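6-phospho-beta-glucosidase BglT (Thermotoga maritima, PDB 1UP7) hydrolyses cellobiose 6'-phosphate to glucose 6-phosphate and glucose, using NAD+ and a manganese ion. Local coordinates at residues V29-V34 and D57-L62. Numbering follows the deposited sequence.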
ATOM      1  N   VAL A  29      26.166 -25.040 -19.343  1.00 21.46           N
ATOM      2  CA  VAL A  29      24.921 -25.031 -20.098  1.00 21.22           C
ATOM      3  C   VAL A  29      25.198 -25.139 -21.600  1.00 21.23           C
ATOM      4  O   VAL A  29      26.242 -24.712 -22.097  1.00 21.17           O
ATOM      5  CB  VAL A  29      24.017 -23.788 -19.776  1.00 21.77           C
ATOM      6  CG1 VAL A  29      23.615 -23.770 -18.300  1.00 22.15           C
ATOM      7  CG2 VAL A  29      24.688 -22.458 -20.159  1.00 21.24           C
ATOM      8  N   ARG A  30      24.251 -25.716 -22.317  1.00 21.03           N
ATOM      9  CA  ARG A  30      24.399 -25.936 -23.733  1.00 21.01           C
ATOM     10  C   ARG A  30      24.097 -24.633 -24.506  1.00 20.67           C
ATOM     11  O   ARG A  30      23.060 -23.995 -24.308  1.00 20.89           O
ATOM     12  CB  ARG A  30      23.532 -27.130 -24.133  1.00 20.95           C
ATOM     13  CG  ARG A  30      22.789 -27.010 -25.433  1.00 23.50           C
ATOM     14  CD  ARG A  30      22.254 -28.343 -25.933  1.00 24.86           C
ATOM     15  NE  ARG A  30      22.179 -28.391 -27.389  1.00 25.90           N
ATOM     16  CZ  ARG A  30      22.319 -29.506 -28.105  1.00 27.40           C
ATOM     17  NH1 ARG A  30      22.552 -30.672 -27.500  1.00 26.34           N
ATOM     18  NH2 ARG A  30      22.234 -29.454 -29.432  1.00 26.99           N
ATOM     19  N   ILE A  31      25.050 -24.208 -25.327  1.00 20.00           N
ATOM     20  CA  ILE A  31      24.848 -23.083 -26.224  1.00 19.27           C
ATOM     21  C   ILE A  31      25.125 -23.580 -27.641  1.00 19.34           C
ATOM     22  O   ILE A  31      26.233 -24.011 -27.943  1.00 19.14           O
ATOM     23  CB  ILE A  31      25.784 -21.889 -25.855  1.00 19.43           C
ATOM     24  CG1 ILE A  31      25.454 -21.313 -24.477  1.00 19.47           C
ATOM     25  CG2 ILE A  31      25.682 -20.748 -26.896  1.00 18.87           C
ATOM     26  CD1 ILE A  31      26.525 -20.350 -23.964  1.00 18.76           C
ATOM     27  N   ASP A  32      24.130 -23.526 -28.519  1.00 19.50           N
ATOM     28  CA  ASP A  32      24.347 -24.051 -29.871  1.00 20.08           C
ATOM     29  C   ASP A  32      24.852 -22.992 -30.825  1.00 19.85           C
ATOM     30  O   ASP A  32      25.708 -23.262 -31.660  1.00 19.15           O
ATOM     31  CB  ASP A  32      23.102 -24.730 -30.416  1.00 20.41           C
ATOM     32  CG  ASP A  32      22.681 -25.888 -29.564  1.00 22.28           C
ATOM     33  OD1 ASP A  32      23.238 -26.991 -29.747  1.00 24.72           O
ATOM     34  OD2 ASP A  32      21.825 -25.780 -28.658  1.00 25.49           O
ATOM     35  N   GLU A  33      24.317 -21.779 -30.695  1.00 19.94           N
ATOM     36  CA  GLU A  33      24.768 -20.681 -31.533  1.00 19.90           C
ATOM     37  C   GLU A  33      24.613 -19.306 -30.889  1.00 19.05           C
ATOM     38  O   GLU A  33      23.727 -19.065 -30.069  1.00 18.97           O
ATOM     39  CB  GLU A  33      24.124 -20.734 -32.918  1.00 20.33           C
ATOM     40  CG  GLU A  33      22.609 -20.892 -32.901  1.00 24.30           C
ATOM     41  CD  GLU A  33      22.014 -21.099 -34.294  1.00 26.98           C
ATOM     42  OE1 GLU A  33      22.506 -21.992 -35.008  1.00 27.90           O
ATOM     43  OE2 GLU A  33      21.059 -20.368 -34.673  1.00 28.60           O
ATOM     44  N   VAL A  34      25.540 -18.429 -31.245  1.00 18.45           N
ATOM     45  CA  VAL A  34      25.442 -17.017 -30.935  1.00 18.10           C
ATOM     46  C   VAL A  34      25.350 -16.259 -32.255  1.00 18.02           C
ATOM     47  O   VAL A  34      26.216 -16.390 -33.124  1.00 17.55           O
ATOM     48  CB  VAL A  34      26.604 -16.539 -30.042  1.00 17.58           C
ATOM     49  CG1 VAL A  34      26.444 -15.077 -29.709  1.00 16.04           C
ATOM     50  CG2 VAL A  34      26.623 -17.382 -28.739  1.00 18.10           C
ATOM     51  N   ASP A  57      35.378 -23.018 -32.474  1.00 17.59           N
ATOM     52  CA  ASP A  57      34.290 -23.928 -32.866  1.00 18.61           C
ATOM     53  C   ASP A  57      33.511 -24.564 -31.716  1.00 18.63           C
ATOM     54  O   ASP A  57      32.877 -25.591 -31.876  1.00 18.50           O
ATOM     55  CB  ASP A  57      34.772 -24.995 -33.870  1.00 19.10           C
ATOM     56  CG  ASP A  57      33.690 -25.390 -34.870  1.00 21.65           C
ATOM     57  OD1 ASP A  57      32.994 -24.486 -35.395  1.00 25.12           O
ATOM     58  OD2 ASP A  57      33.451 -26.580 -35.189  1.00 24.63           O
ATOM     59  N   ARG A  58      33.522 -23.926 -30.564  1.00 19.91           N
ATOM     60  CA  ARG A  58      32.823 -24.451 -29.403  1.00 20.09           C
ATOM     61  C   ARG A  58      31.308 -24.273 -29.528  1.00 19.72           C
ATOM     62  O   ARG A  58      30.558 -25.071 -29.007  1.00 19.78           O
ATOM     63  CB  ARG A  58      33.390 -23.855 -28.097  1.00 20.10           C
ATOM     64  CG  ARG A  58      34.720 -24.535 -27.630  1.00 22.15           C
ATOM     65  CD  ARG A  58      35.632 -23.703 -26.692  1.00 23.67           C
ATOM     66  NE  ARG A  58      35.179 -23.841 -25.306  1.00 27.74           N
ATOM     67  CZ  ARG A  58      35.631 -23.143 -24.247  1.00 29.71           C
ATOM     68  NH1 ARG A  58      36.600 -22.224 -24.378  1.00 28.92           N
ATOM     69  NH2 ARG A  58      35.105 -23.383 -23.039  1.00 29.26           N
ATOM     70  N   PHE A  59      30.877 -23.223 -30.213  1.00 19.16           N
ATOM     71  CA  PHE A  59      29.504 -23.099 -30.695  1.00 18.86           C
ATOM     72  C   PHE A  59      29.520 -22.369 -32.031  1.00 19.07           C
ATOM     73  O   PHE A  59      30.546 -21.789 -32.411  1.00 18.97           O
ATOM     74  CB  PHE A  59      28.592 -22.388 -29.682  1.00 18.54           C
ATOM     75  CG  PHE A  59      29.193 -21.157 -29.040  1.00 17.01           C
ATOM     76  CD1 PHE A  59      29.390 -19.981 -29.763  1.00 15.88           C
ATOM     77  CD2 PHE A  59      29.538 -21.162 -27.688  1.00 16.64           C
ATOM     78  CE1 PHE A  59      29.935 -18.816 -29.137  1.00 14.90           C
ATOM     79  CE2 PHE A  59      30.058 -19.988 -27.054  1.00 15.46           C
ATOM     80  CZ  PHE A  59      30.255 -18.828 -27.790  1.00 13.30           C
ATOM     81  N   LYS A  60      28.399 -22.418 -32.745  1.00 19.10           N
ATOM     82  CA  LYS A  60      28.269 -21.740 -34.028  1.00 19.16           C
ATOM     83  C   LYS A  60      28.205 -20.227 -33.818  1.00 18.61           C
ATOM     84  O   LYS A  60      27.516 -19.751 -32.917  1.00 18.55           O
ATOM     85  CB  LYS A  60      27.039 -22.262 -34.766  1.00 19.25           C
ATOM     86  CG  LYS A  60      27.248 -23.590 -35.468  1.00 21.50           C
ATOM     87  CD  LYS A  60      25.918 -24.187 -36.088  1.00 25.58           C
ATOM     88  CE  LYS A  60      25.021 -23.135 -36.834  1.00 26.50           C
ATOM     89  NZ  LYS A  60      25.302 -22.986 -38.328  1.00 26.61           N
ATOM     90  N   VAL A  61      28.955 -19.488 -34.627  1.00 18.20           N
ATOM     91  CA  VAL A  61      28.938 -18.028 -34.602  1.00 18.20           C
ATOM     92  C   VAL A  61      28.345 -17.505 -35.914  1.00 18.29           C
ATOM     93  O   VAL A  61      28.865 -17.795 -36.990  1.00 18.17           O
ATOM     94  CB  VAL A  61      30.357 -17.471 -34.447  1.00 18.03           C
ATOM     95  CG1 VAL A  61      30.362 -15.946 -34.532  1.00 16.60           C
ATOM     96  CG2 VAL A  61      31.020 -17.983 -33.157  1.00 18.26           C
ATOM     97  N   LEU A  62      27.265 -16.736 -35.820  1.00 18.21           N
ATOM     98  CA  LEU A  62      26.546 -16.287 -37.004  1.00 18.11           C
ATOM     99  C   LEU A  62      26.332 -14.781 -37.041  1.00 18.12           C
ATOM    100  O   LEU A  62      26.229 -14.132 -36.010  1.00 17.89           O
ATOM    101  CB  LEU A  62      25.196 -17.021 -37.098  1.00 18.07           C
ATOM    102  CG  LEU A  62      25.261 -18.551 -37.022  1.00 19.06           C
ATOM    103  CD1 LEU A  62      23.881 -19.170 -36.752  1.00 19.19           C
ATOM    104  CD2 LEU A  62      25.917 -19.128 -38.290  1.00 17.35           C
TER
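Glu33 and Val34 pair in parallel with Lys60 and Val61 at the border of the Rossmann-type sheet, where helix 41-55 links strand 33-37 to strand 60-63 in a beta-alpha-beta unit and the two strands lie side by side. Three backbone bonds zip the strands together: Lys60 N gives to Asp32 O (3.0 Å), Val34 N to Lys60 O (2.9 Å), and Leu62 N to Val34 O (2.9 Å). Just ahead of the pairing, Phe59 CB lies 3.4 Å from Ile31 O. With CG between the backbone N and the carbonyl carbon (chi1 44°), the Phe59 ring is brought over to Val34, whose CG2 lies over one face, 4.1 Å from the centroid of the Phe59 ring, in a CH-pi contact. Ile31 CG2 approaches the same ring obliquely, 4.0 Å from Phe59 CD2. An alanine in place of Phe59 would probably leave Ile31 CG2 and Val34 CG2 without the ring they pack on and open a gap between these methyls and Leu23 of helix 15-25. On the other side of the sheet, Glu33 and Lys60 run side by side. Glu33 OE1 rests 3.3 Å from Lys60 CE, whereas Lys60 NZ stays 4.5 Å from that oxygen, beyond a salt bridge; Leu62 CD1 packs on the same carboxylate. The firm ionic partner of Glu33 is Arg4, which meets OE2. Strand 60-63 is outermost in this chain's parallel sheet, with strand 33-37 between it and strand 4-8; Leu22, Leu23 and Ile25 of helix 15-25 pack against Val34, Phe59 and Ile31 respectively, while helix 41-55 packs on Val61.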